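Local coordinates for protein putative metal-dependent phosphoesterase (Bifidobacterium adolescentis, PDB 3O0F) that hydrolyses phosphoesters at a site holding two iron ions, a zinc ion and bound AMP, and may act as a 5'-3' exonuclease on nucleic acids, at residues E35-K39 against L40-G44; P181-T185 against H186-A190; R212-D216 against E217-A221; N274-D278 against D279-E283. All coordinates share one frame; numbering follows the deposited sequence. Where two conformers were deposited one is given.

Overall arrangement
Following the chain from the N terminus, all four contacts are local turns at helix ends, set in series with none nested or crossing. Contact 1 ends helix 30-39 with a Schellman motif and leads into strand 44-47. The other three start helices: contact 2 caps helix 185-194, contact 3 helix 216-225 and contact 4 helix 278-287. Contacts 1 and 4 lie on the same side of the chain's centre and touch, His43 bonding to Asp278 and Leu42 packing on Leu275, and both pack on strand 15-19. Contacts 2 and 3 have centres about 15 Å apart, both against strand 83-90, contact 2 also against 70-80; contact 2 is across the chain's centre from contact 1.

Contact 1 of 4, residues E35-K39 against L40-G44. With EDO (1,2-ethanediol), chain G.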
loop_
_atom_site.group_PDB
_atom_site.type_symbol
_atom_site.label_atom_id
_atom_site.label_comp_id
_atom_site.label_asym_id
_atom_site.label_seq_id
_atom_site.Cartn_x
_atom_site.Cartn_y
_atom_site.Cartn_z
ATOM N N GLU A 35 -0.482 13.421 13.085
ATOM C CA GLU A 35 -0.430 13.730 14.513
ATOM C C GLU A 35 0.290 12.625 15.283
ATOM O O GLU A 35 1.169 12.895 16.087
ATOM C CB GLU A 35 -1.858 13.852 15.075
ATOM C CG GLU A 35 -1.928 13.893 16.626
ATOM C CD GLU A 35 -2.969 12.927 17.232
ATOM O OE1 GLU A 35 -3.671 12.197 16.498
ATOM O OE2 GLU A 35 -3.082 12.889 18.462
ATOM N N GLN A 36 -0.087 11.384 15.021
ATOM C CA GLN A 36 0.535 10.250 15.712
ATOM C C GLN A 36 2.001 10.047 15.307
ATOM O O GLN A 36 2.840 9.816 16.168
ATOM C CB GLN A 36 -0.262 8.977 15.510
ATOM C CG GLN A 36 -1.643 9.034 16.226
ATOM C CD GLN A 36 -2.391 7.686 16.138
ATOM O OE1 GLN A 36 -1.987 6.793 15.402
ATOM N NE2 GLN A 36 -3.470 7.541 16.918
ATOM N N ALA A 37 2.303 10.172 14.022
ATOM C CA ALA A 37 3.673 10.033 13.554
ATOM C C ALA A 37 4.600 11.048 14.243
ATOM O O ALA A 37 5.702 10.701 14.642
ATOM C CB ALA A 37 3.753 10.163 12.005
ATOM N N ARG A 38 4.152 12.299 14.388
ATOM C CA ARG A 38 4.933 13.286 15.113
ATOM C C ARG A 38 5.143 12.912 16.561
ATOM O O ARG A 38 6.297 12.952 17.074
ATOM C CB ARG A 38 4.318 14.683 15.021
ATOM C CG ARG A 38 5.349 15.783 15.420
ATOM C CD ARG A 38 4.770 17.196 15.357
ATOM N NE ARG A 38 5.466 18.096 16.286
ATOM C CZ ARG A 38 6.701 18.556 16.111
ATOM N NH1 ARG A 38 7.400 18.225 15.031
ATOM N NH2 ARG A 38 7.247 19.348 17.021
ATOM N N LYS A 39 4.045 12.530 17.221
ATOM C CA LYS A 39 4.072 12.092 18.640
ATOM C C LYS A 39 5.016 10.919 18.900
ATOM O O LYS A 39 5.616 10.827 19.953
ATOM C CB LYS A 39 2.657 11.766 19.140
ATOM C CG LYS A 39 1.861 13.016 19.433
ATOM C CD LYS A 39 0.401 12.676 19.678
ATOM C CE LYS A 39 -0.388 13.898 20.034
ATOM N NZ LYS A 39 -1.779 13.521 20.512
ATOM N N LEU A 40 5.220 10.077 17.910
ATOM C CA LEU A 40 6.098 8.913 18.056
ATOM C C LEU A 40 7.546 9.263 17.743
ATOM O O LEU A 40 8.396 8.412 17.777
ATOM C CB LEU A 40 5.628 7.797 17.139
ATOM C CG LEU A 40 4.279 7.210 17.504
ATOM C CD1 LEU A 40 3.842 6.128 16.512
ATOM C CD2 LEU A 40 4.303 6.644 18.903
ATOM N N GLY A 41 7.818 10.527 17.424
ATOM C CA GLY A 41 9.186 10.977 17.196
ATOM C C GLY A 41 9.723 10.639 15.816
ATOM O O GLY A 41 10.923 10.636 15.626
ATOM N N LEU A 42 8.833 10.340 14.868
ATOM C CA LEU A 42 9.229 10.057 13.487
ATOM C C LEU A 42 9.690 11.353 12.836
ATOM O O LEU A 42 9.220 12.419 13.198
ATOM C CB LEU A 42 8.076 9.438 12.687
ATOM C CG LEU A 42 7.478 8.119 13.241
ATOM C CD1 LEU A 42 6.480 7.545 12.241
ATOM C CD2 LEU A 42 8.581 7.127 13.613
ATOM N N HIS A 43 10.613 11.250 11.884
ATOM C CA HIS A 43 11.077 12.449 11.141
ATOM C C HIS A 43 10.141 12.839 10.021
ATOM O O HIS A 43 10.175 13.948 9.516
ATOM C CB HIS A 43 12.469 12.224 10.588
ATOM C CG HIS A 43 13.490 11.954 11.642
ATOM N ND1 HIS A 43 14.779 11.577 11.341
ATOM C CD2 HIS A 43 13.415 12.001 12.994
ATOM C CE1 HIS A 43 15.458 11.416 12.462
ATOM N NE2 HIS A 43 14.660 11.691 13.477
ATOM N N GLY A 44 9.298 11.916 9.612
ATOM C CA GLY A 44 8.308 12.189 8.614
ATOM C C GLY A 44 7.476 10.940 8.398
ATOM O O GLY A 44 7.725 9.895 9.012
HETATM C C1 EDO G . 0.103 3.352 16.344
HETATM O O1 EDO G . 0.275 2.038 15.713
HETATM C C2 EDO G . -1.289 3.595 16.928
HETATM O O2 EDO G . -2.283 3.885 15.907
HETATM O O HOH W 1 8.591 13.702 15.465
#
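A Schellman motif closes the C-terminal end of helix 30-39, where the carbonyl oxygens of Ala37 and Arg38 accept from residues beyond the helix end. Gly41 turns the chain with a positive phi of 80°. Its N donates to Arg38 O at 2.9 Å, from well above the carbonyl plane, while Leu42 N reaches Ala37 O at 3.2 Å, nearly in line with that carbonyl. Just before them, Leu40 N still makes a helical bond to Gln36 O at 3.0 Å. Arg38 O also accepts from a water that donates to Leu42 O as well, bridging the turn. The apolar seal is small: Leu42 folds back under the last turn, its CD1 3.8 Å from Ala37 CB, and its CB and CG lie against Ala37 O. On the outer side, the extended chain of Lys39 runs back along the helix toward Glu35; their pairing is doubtful, being very short and resting on one of two Glu35 conformers. Gln36 OE1 accepts from a bound ethanediol that also bonds to Trp262 and Leu271. Ala37 packs on Leu68, and Leu42 on Leu275 and on Asp16 of strand 15-19; Glu35 and Arg38 lean on Ile66 of helix 56-66.

Contact 2 of 4, residues P181-T185 against H186-A190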
loop_
_atom_site.group_PDB
_atom_site.type_symbol
_atom_site.label_atom_id
_atom_site.label_comp_id
_atom_site.label_asym_id
_atom_site.label_seq_id
_atom_site.Cartn_x
_atom_site.Cartn_y
_atom_site.Cartn_z
ATOM N N PRO A 181 -8.832 -7.957 -11.415
ATOM C CA PRO A 181 -8.019 -7.659 -12.622
ATOM C C PRO A 181 -7.043 -6.491 -12.309
ATOM O O PRO A 181 -7.472 -5.458 -11.774
ATOM C CB PRO A 181 -9.053 -7.239 -13.670
ATOM C CG PRO A 181 -10.371 -7.834 -13.166
ATOM C CD PRO A 181 -10.277 -7.801 -11.666
ATOM N N SER A 182 -5.758 -6.692 -12.578
ATOM C CA SER A 182 -4.718 -5.747 -12.187
ATOM C C SER A 182 -3.792 -5.433 -13.329
ATOM O O SER A 182 -3.522 -6.310 -14.151
ATOM C CB SER A 182 -3.855 -6.361 -11.092
ATOM O OG SER A 182 -4.593 -6.435 -9.893
ATOM N N PRO A 183 -3.222 -4.216 -13.335
ATOM C CA PRO A 183 -2.227 -3.952 -14.381
ATOM C C PRO A 183 -0.923 -4.733 -14.122
ATOM O O PRO A 183 -0.669 -5.180 -12.985
ATOM C CB PRO A 183 -1.996 -2.442 -14.275
ATOM C CG PRO A 183 -2.332 -2.097 -12.849
ATOM C CD PRO A 183 -3.474 -3.036 -12.489
ATOM N N SER A 184 -0.103 -4.892 -15.144
ATOM C CA SER A 184 1.190 -5.523 -14.948
ATOM C C SER A 184 2.165 -4.558 -14.262
ATOM O O SER A 184 2.005 -3.329 -14.312
ATOM C CB SER A 184 1.787 -5.960 -16.268
ATOM O OG SER A 184 2.181 -4.798 -16.987
ATOM N N THR A 185 3.166 -5.134 -13.614
ATOM C CA THR A 185 4.261 -4.359 -13.025
ATOM C C THR A 185 4.979 -3.515 -14.088
ATOM O O THR A 185 5.343 -2.398 -13.794
ATOM C CB THR A 185 5.278 -5.245 -12.314
ATOM O OG1 THR A 185 5.734 -6.268 -13.204
ATOM C CG2 THR A 185 4.644 -5.885 -11.060
ATOM N N HIS A 186 5.124 -4.019 -15.309
ATOM C CA HIS A 186 5.775 -3.235 -16.366
ATOM C C HIS A 186 4.964 -1.988 -16.733
ATOM O O HIS A 186 5.534 -0.922 -16.984
ATOM C CB HIS A 186 6.010 -4.085 -17.614
ATOM C CG HIS A 186 6.550 -5.449 -17.310
ATOM N ND1 HIS A 186 7.717 -5.644 -16.598
ATOM C CD2 HIS A 186 6.081 -6.683 -17.616
ATOM C CE1 HIS A 186 7.938 -6.943 -16.471
ATOM N NE2 HIS A 186 6.958 -7.593 -17.076
ATOM N N GLU A 187 3.644 -2.127 -16.753
ATOM C CA GLU A 187 2.776 -1.003 -17.016
ATOM C C GLU A 187 2.796 -0.028 -15.860
ATOM O O GLU A 187 2.893 1.176 -16.087
ATOM C CB GLU A 187 1.312 -1.390 -17.272
ATOM C CG GLU A 187 0.536 -0.105 -17.593
ATOM C CD GLU A 187 -0.940 -0.240 -17.854
ATOM O OE1 GLU A 187 -1.518 -1.325 -17.598
ATOM O OE2 GLU A 187 -1.504 0.782 -18.328
ATOM N N VAL A 188 2.692 -0.522 -14.639
ATOM C CA VAL A 188 2.746 0.356 -13.442
ATOM C C VAL A 188 4.055 1.143 -13.378
ATOM O O VAL A 188 4.054 2.374 -13.186
ATOM C CB VAL A 188 2.497 -0.451 -12.162
ATOM C CG1 VAL A 188 2.887 0.374 -10.882
ATOM C CG2 VAL A 188 0.997 -0.906 -12.120
ATOM N N ILE A 189 5.177 0.471 -13.585
ATOM C CA ILE A 189 6.455 1.182 -13.545
ATOM C C ILE A 189 6.573 2.271 -14.624
ATOM O O ILE A 189 7.021 3.393 -14.334
ATOM C CB ILE A 189 7.660 0.245 -13.600
ATOM C CG1 ILE A 189 7.729 -0.606 -12.322
ATOM C CG2 ILE A 189 8.952 1.059 -13.729
ATOM C CD1 ILE A 189 8.662 -1.792 -12.453
ATOM N N ALA A 190 6.167 1.968 -15.858
ATOM C CA ALA A 190 6.167 2.964 -16.897
ATOM C C ALA A 190 5.281 4.157 -16.533
ATOM O O ALA A 190 5.654 5.296 -16.840
ATOM C CB ALA A 190 5.729 2.365 -18.247
HETATM O O HOH W 2 -1.089 -3.829 -17.643
#
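Ser184 turns its hydroxyl forward over the first turn of helix 185-194, where OG accepts from Glu187 N at 3.1 Å with a fairly straight bond (158°). The chi1 of 71° sets OG between the backbone N and the carbonyl carbon of Ser184, which brings it in front of the Glu187 N-H and 3.5 Å from Glu187 CB. With an alanine here, Glu187 N is likely to be left without its side-chain acceptor, weakening the start of the helix. The extended Glu187 chain runs out beside the incoming loop, with OE1 3.5 Å from Pro183 CB. A water bridges Ser184 and Glu187, accepting from Ser184 N and donating to Glu187 OE1. Toward the interior, Pro183 and the buried Val188 meet at a slant, ring atom CG against methyl CG2 at 3.6 Å, and Met102 and Thr106 of helix 97-124 adjoin them. Thr185 OG1 is bonded to Asp80; in one of two conformers of His186 it sits over a face of the ring, offset toward the rim, with ND1 bonded to Asp225. Ile189 lays CG1 3.3 Å from Thr185 O, the acceptor of its own N-H. A serine N-cap followed by regular i to i+4 bonds is the classic start of a helix, placed here beside strands 70-80 and 83-90.

Contact 3 of 4, residues R212-D216 against E217-A221; sequences RLLSD and EQLDA
Gln218 OE1 is gripped by two nearly straight N-H donors from the loop ahead of its helix: Arg212 NH1 and Ser215 N, each 2.9 Å away and each with an N-H...O angle of 167°. The guanidinium presents its edge, with OE1 close to its plane, although that plane and the amide plane stand 44° apart. The two side chains arrive from opposite directions, Arg212 extended as far as NE and Gln218 extended past a CG that lies beside its own backbone N (chi1 -62°). That rotation points the extended Gln218 chain at the loop, where the amide meets its backbone, while NE2 makes a weak hydrogen bond with Asp80. In return Ser215 OG accepts from Gln218 N at 3.2 Å, completing a capping box at the start of helix 216-225, in which each residue's side chain accepts from the other's backbone N-H. Leu219 N then donates to Ser215 O at 3.0 Å and Asp220 N to Asp216 O at 2.8 Å. Leu214 covers the apolar flank, crossing both Gln218 and Leu219 at about a right angle: CD2 touches Gln218 CD at 3.7 Å, and CD1 meets Leu219 CD2 at 3.9 Å. Val83 and Val85 of strand 83-90 pack on Leu214, and Ile248 of helix 239-252 on Leu219. Asp216 turns outward to a salt bridge with Arg244, which also bonds to Leu214 O.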
loop_
_atom_site.group_PDB
_atom_site.type_symbol
_atom_site.label_atom_id
_atom_site.label_comp_id
_atom_site.label_asym_id
_atom_site.label_seq_id
_atom_site.Cartn_x
_atom_site.Cartn_y
_atom_site.Cartn_z
ATOM N N ARG A 212 4.470 -18.177 -4.640
ATOM C CA ARG A 212 5.901 -17.970 -4.853
ATOM C C ARG A 212 6.207 -16.474 -4.911
ATOM O O ARG A 212 5.389 -15.698 -5.378
ATOM C CB ARG A 212 6.418 -18.710 -6.096
ATOM C CG ARG A 212 6.089 -18.042 -7.435
ATOM C CD ARG A 212 6.766 -18.750 -8.589
ATOM N NE ARG A 212 6.496 -18.070 -9.854
ATOM C CZ ARG A 212 7.079 -16.936 -10.267
ATOM N NH1 ARG A 212 7.972 -16.287 -9.507
ATOM N NH2 ARG A 212 6.740 -16.418 -11.453
ATOM N N LEU A 213 7.376 -16.101 -4.393
ATOM C CA LEU A 213 7.903 -14.745 -4.489
ATOM C C LEU A 213 8.361 -14.413 -5.916
ATOM O O LEU A 213 8.598 -15.284 -6.763
ATOM C CB LEU A 213 9.081 -14.573 -3.538
ATOM C CG LEU A 213 8.865 -14.949 -2.076
ATOM C CD1 LEU A 213 10.193 -14.836 -1.317
ATOM C CD2 LEU A 213 7.771 -14.045 -1.440
ATOM N N LEU A 214 8.453 -13.128 -6.194
ATOM C CA LEU A 214 9.166 -12.662 -7.370
ATOM C C LEU A 214 10.547 -13.259 -7.395
ATOM O O LEU A 214 11.255 -13.302 -6.356
ATOM C CB LEU A 214 9.306 -11.128 -7.363
ATOM C CG LEU A 214 8.029 -10.343 -7.611
ATOM C CD1 LEU A 214 8.299 -8.852 -7.350
ATOM C CD2 LEU A 214 7.488 -10.584 -9.023
ATOM N N SER A 215 10.952 -13.701 -8.579
ATOM C CA SER A 215 12.283 -14.198 -8.760
ATOM C C SER A 215 13.261 -13.055 -9.057
ATOM O O SER A 215 12.863 -11.940 -9.380
ATOM C CB SER A 215 12.295 -15.162 -9.905
ATOM O OG SER A 215 12.079 -14.461 -11.095
ATOM N N ASP A 216 14.551 -13.352 -8.983
ATOM C CA ASP A 216 15.593 -12.389 -9.367
ATOM C C ASP A 216 15.417 -11.885 -10.799
ATOM O O ASP A 216 15.671 -10.708 -11.066
ATOM C CB ASP A 216 16.997 -13.003 -9.276
ATOM C CG ASP A 216 17.409 -13.368 -7.818
ATOM O OD1 ASP A 216 16.606 -13.156 -6.891
ATOM O OD2 ASP A 216 18.553 -13.840 -7.607
ATOM N N GLU A 217 15.072 -12.788 -11.713
ATOM C CA GLU A 217 14.820 -12.429 -13.122
ATOM C C GLU A 217 13.662 -11.431 -13.261
ATOM O O GLU A 217 13.780 -10.473 -14.003
ATOM C CB GLU A 217 14.602 -13.685 -14.026
ATOM C CG GLU A 217 15.903 -14.499 -14.218
ATOM C CD GLU A 217 16.014 -15.427 -15.486
ATOM O OE1 GLU A 217 15.461 -16.565 -15.515
ATOM O OE2 GLU A 217 16.760 -15.036 -16.418
ATOM N N GLN A 218 12.563 -11.640 -12.538
ATOM C CA GLN A 218 11.440 -10.694 -12.575
ATOM C C GLN A 218 11.848 -9.356 -11.976
ATOM O O GLN A 218 11.426 -8.303 -12.464
ATOM C CB GLN A 218 10.202 -11.230 -11.856
ATOM C CG GLN A 218 9.601 -12.520 -12.474
ATOM C CD GLN A 218 8.506 -13.097 -11.607
ATOM O OE1 GLN A 218 8.781 -13.690 -10.553
ATOM N NE2 GLN A 218 7.231 -12.951 -12.053
ATOM N N LEU A 219 12.661 -9.385 -10.917
ATOM C CA LEU A 219 13.160 -8.155 -10.343
ATOM C C LEU A 219 14.077 -7.447 -11.322
ATOM O O LEU A 219 14.002 -6.226 -11.429
ATOM C CB LEU A 219 13.853 -8.364 -8.977
ATOM C CG LEU A 219 12.875 -8.659 -7.822
ATOM C CD1 LEU A 219 13.596 -9.031 -6.538
ATOM C CD2 LEU A 219 11.934 -7.465 -7.588
ATOM N N ASP A 220 14.914 -8.203 -12.057
ATOM C CA ASP A 220 15.831 -7.609 -13.017
ATOM C C ASP A 220 15.084 -6.895 -14.121
ATOM O O ASP A 220 15.460 -5.791 -14.454
ATOM C CB ASP A 220 16.788 -8.624 -13.622
ATOM C CG ASP A 220 17.876 -9.059 -12.641
ATOM O OD1 ASP A 220 18.151 -8.333 -11.655
ATOM O OD2 ASP A 220 18.459 -10.139 -12.865
ATOM N N ALA A 221 14.004 -7.497 -14.610
ATOM C CA ALA A 221 13.174 -6.903 -15.657
ATOM C C ALA A 221 12.456 -5.635 -15.188
ATOM O O ALA A 221 12.322 -4.643 -15.949
ATOM C CB ALA A 221 12.209 -7.922 -16.208
#

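Contact 4 of 4, residues N274-D278 against D279-E283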
loop_
_atom_site.group_PDB
_atom_site.type_symbol
_atom_site.label_atom_id
_atom_site.label_comp_id
_atom_site.label_asym_id
_atom_site.label_seq_id
_atom_site.Cartn_x
_atom_site.Cartn_y
_atom_site.Cartn_z
ATOM N N ASN A 274 8.820 -0.012 11.391
ATOM C CA ASN A 274 9.973 -0.069 10.481
ATOM C C ASN A 274 10.028 1.241 9.734
ATOM O O ASN A 274 8.984 1.912 9.515
ATOM C CB ASN A 274 9.885 -1.249 9.460
ATOM C CG ASN A 274 10.313 -2.573 10.048
ATOM O OD1 ASN A 274 9.497 -3.521 10.153
ATOM N ND2 ASN A 274 11.593 -2.671 10.434
ATOM N N LEU A 275 11.238 1.605 9.333
ATOM C CA LEU A 275 11.504 2.975 8.912
ATOM C C LEU A 275 12.445 3.054 7.685
ATOM O O LEU A 275 13.239 2.136 7.436
ATOM C CB LEU A 275 12.117 3.744 10.079
ATOM C CG LEU A 275 11.231 3.997 11.321
ATOM C CD1 LEU A 275 12.061 4.565 12.482
ATOM C CD2 LEU A 275 10.025 4.904 11.027
ATOM N N THR A 276 12.362 4.189 6.972
ATOM C CA THR A 276 13.288 4.534 5.907
ATOM C C THR A 276 14.224 5.608 6.430
ATOM O O THR A 276 13.765 6.552 7.066
ATOM C CB THR A 276 12.531 5.048 4.659
ATOM O OG1 THR A 276 11.605 4.058 4.240
ATOM C CG2 THR A 276 13.490 5.312 3.509
ATOM N N ASP A 277 15.535 5.471 6.204
ATOM C CA ASP A 277 16.458 6.487 6.711
ATOM C C ASP A 277 16.294 7.802 5.935
ATOM O O ASP A 277 15.775 7.801 4.822
ATOM C CB ASP A 277 17.904 6.046 6.785
ATOM C CG ASP A 277 18.516 5.670 5.447
ATOM O OD1 ASP A 277 18.248 6.302 4.403
ATOM O OD2 ASP A 277 19.355 4.745 5.471
ATOM N N ASP A 278 16.658 8.882 6.608
ATOM C CA ASP A 278 16.646 10.243 6.079
ATOM C C ASP A 278 17.343 10.394 4.745
ATOM O O ASP A 278 16.822 11.047 3.850
ATOM C CB ASP A 278 17.297 11.212 7.089
ATOM C CG ASP A 278 16.421 11.451 8.318
ATOM O OD1 ASP A 278 15.347 10.822 8.423
ATOM O OD2 ASP A 278 16.808 12.256 9.196
ATOM N N ASP A 279 18.494 9.774 4.575
ATOM C CA ASP A 279 19.177 9.866 3.283
ATOM C C ASP A 279 18.378 9.306 2.143
ATOM O O ASP A 279 18.383 9.883 1.061
ATOM C CB ASP A 279 20.551 9.186 3.302
ATOM C CG ASP A 279 21.540 9.919 4.220
ATOM O OD1 ASP A 279 21.252 11.082 4.587
ATOM O OD2 ASP A 279 22.579 9.320 4.594
ATOM N N THR A 280 17.717 8.180 2.364
ATOM C CA THR A 280 16.959 7.533 1.313
ATOM C C THR A 280 15.722 8.374 1.009
ATOM O O THR A 280 15.376 8.544 -0.155
ATOM C CB THR A 280 16.560 6.079 1.687
ATOM O OG1 THR A 280 17.740 5.306 1.893
ATOM C CG2 THR A 280 15.739 5.444 0.581
ATOM N N VAL A 281 15.106 8.968 2.027
ATOM C CA VAL A 281 13.925 9.871 1.774
ATOM C C VAL A 281 14.365 11.090 1.006
ATOM O O VAL A 281 13.734 11.484 0.033
ATOM C CB VAL A 281 13.203 10.265 3.051
ATOM C CG1 VAL A 281 12.116 11.272 2.805
ATOM C CG2 VAL A 281 12.616 9.029 3.739
ATOM N N ARG A 282 15.497 11.674 1.391
ATOM C CA ARG A 282 16.091 12.777 0.598
ATOM C C ARG A 282 16.156 12.462 -0.857
ATOM O O ARG A 282 15.735 13.248 -1.724
ATOM C CB ARG A 282 17.508 13.112 1.083
ATOM C CG ARG A 282 17.614 14.395 1.721
ATOM C CD ARG A 282 19.054 14.762 2.031
ATOM N NE ARG A 282 19.034 15.422 3.307
ATOM C CZ ARG A 282 19.318 14.864 4.483
ATOM N NH1 ARG A 282 19.770 13.619 4.587
ATOM N NH2 ARG A 282 19.203 15.611 5.570
ATOM N N GLU A 283 16.677 11.297 -1.139
ATOM C CA GLU A 283 16.832 10.846 -2.502
ATOM C C GLU A 283 15.485 10.622 -3.187
ATOM O O GLU A 283 15.335 10.945 -4.358
ATOM C CB GLU A 283 17.742 9.613 -2.543
ATOM C CG GLU A 283 18.146 9.105 -3.943
ATOM C CD GLU A 283 18.796 10.148 -4.885
ATOM O OE1 GLU A 283 19.410 11.148 -4.433
ATOM O OE2 GLU A 283 18.699 9.935 -6.121
#
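Asp277 and Thr280 clasp each other at the N-cap of helix 278-287, where one carboxylate oxygen accepts two bonds from one residue. Asp277 OD1 accepts from Thr280 N at 2.8 Å, nearly in line with the C-O bond, and from Thr280 OG1 at 2.7 Å, on its syn side but tilted out of the carboxylate plane. A chi1 of 61° swings the Asp277 carboxylate over the first turn. An alanine here removes the carboxylate, and Thr280 N and OG1 would probably lose their shared acceptor, leaving the positive end of the helix dipole without the charge that faces it. The close-packed part lies beneath this clasp. Thr276 CG2 comes across Thr280 at about a right angle, 3.7 Å from its CB, and also touches Val281 CG2 at 3.8 Å; Thr276 OG1 is bonded to Gly258 O. Ile17 and Trp15 of strand 15-19, with Leu255 and Thr257 of strand 255-258, pack round these three side chains. Val281 N closes the turn by bonding to Asp277 O in the carbonyl plane. Asp278 is turned away from the turn, touching Trp15, with OD2 bonded to His43. The outer side is looser: exposed Asp279 and Arg282 pair there. Arg282 N bonds to Asp278 O in the ordinary helical way, while its side chain bends at chi3 back toward the helix start, where NH1 forms a salt bridge with Asp279 OD1 at 2.9 Å, in the guanidinium plane.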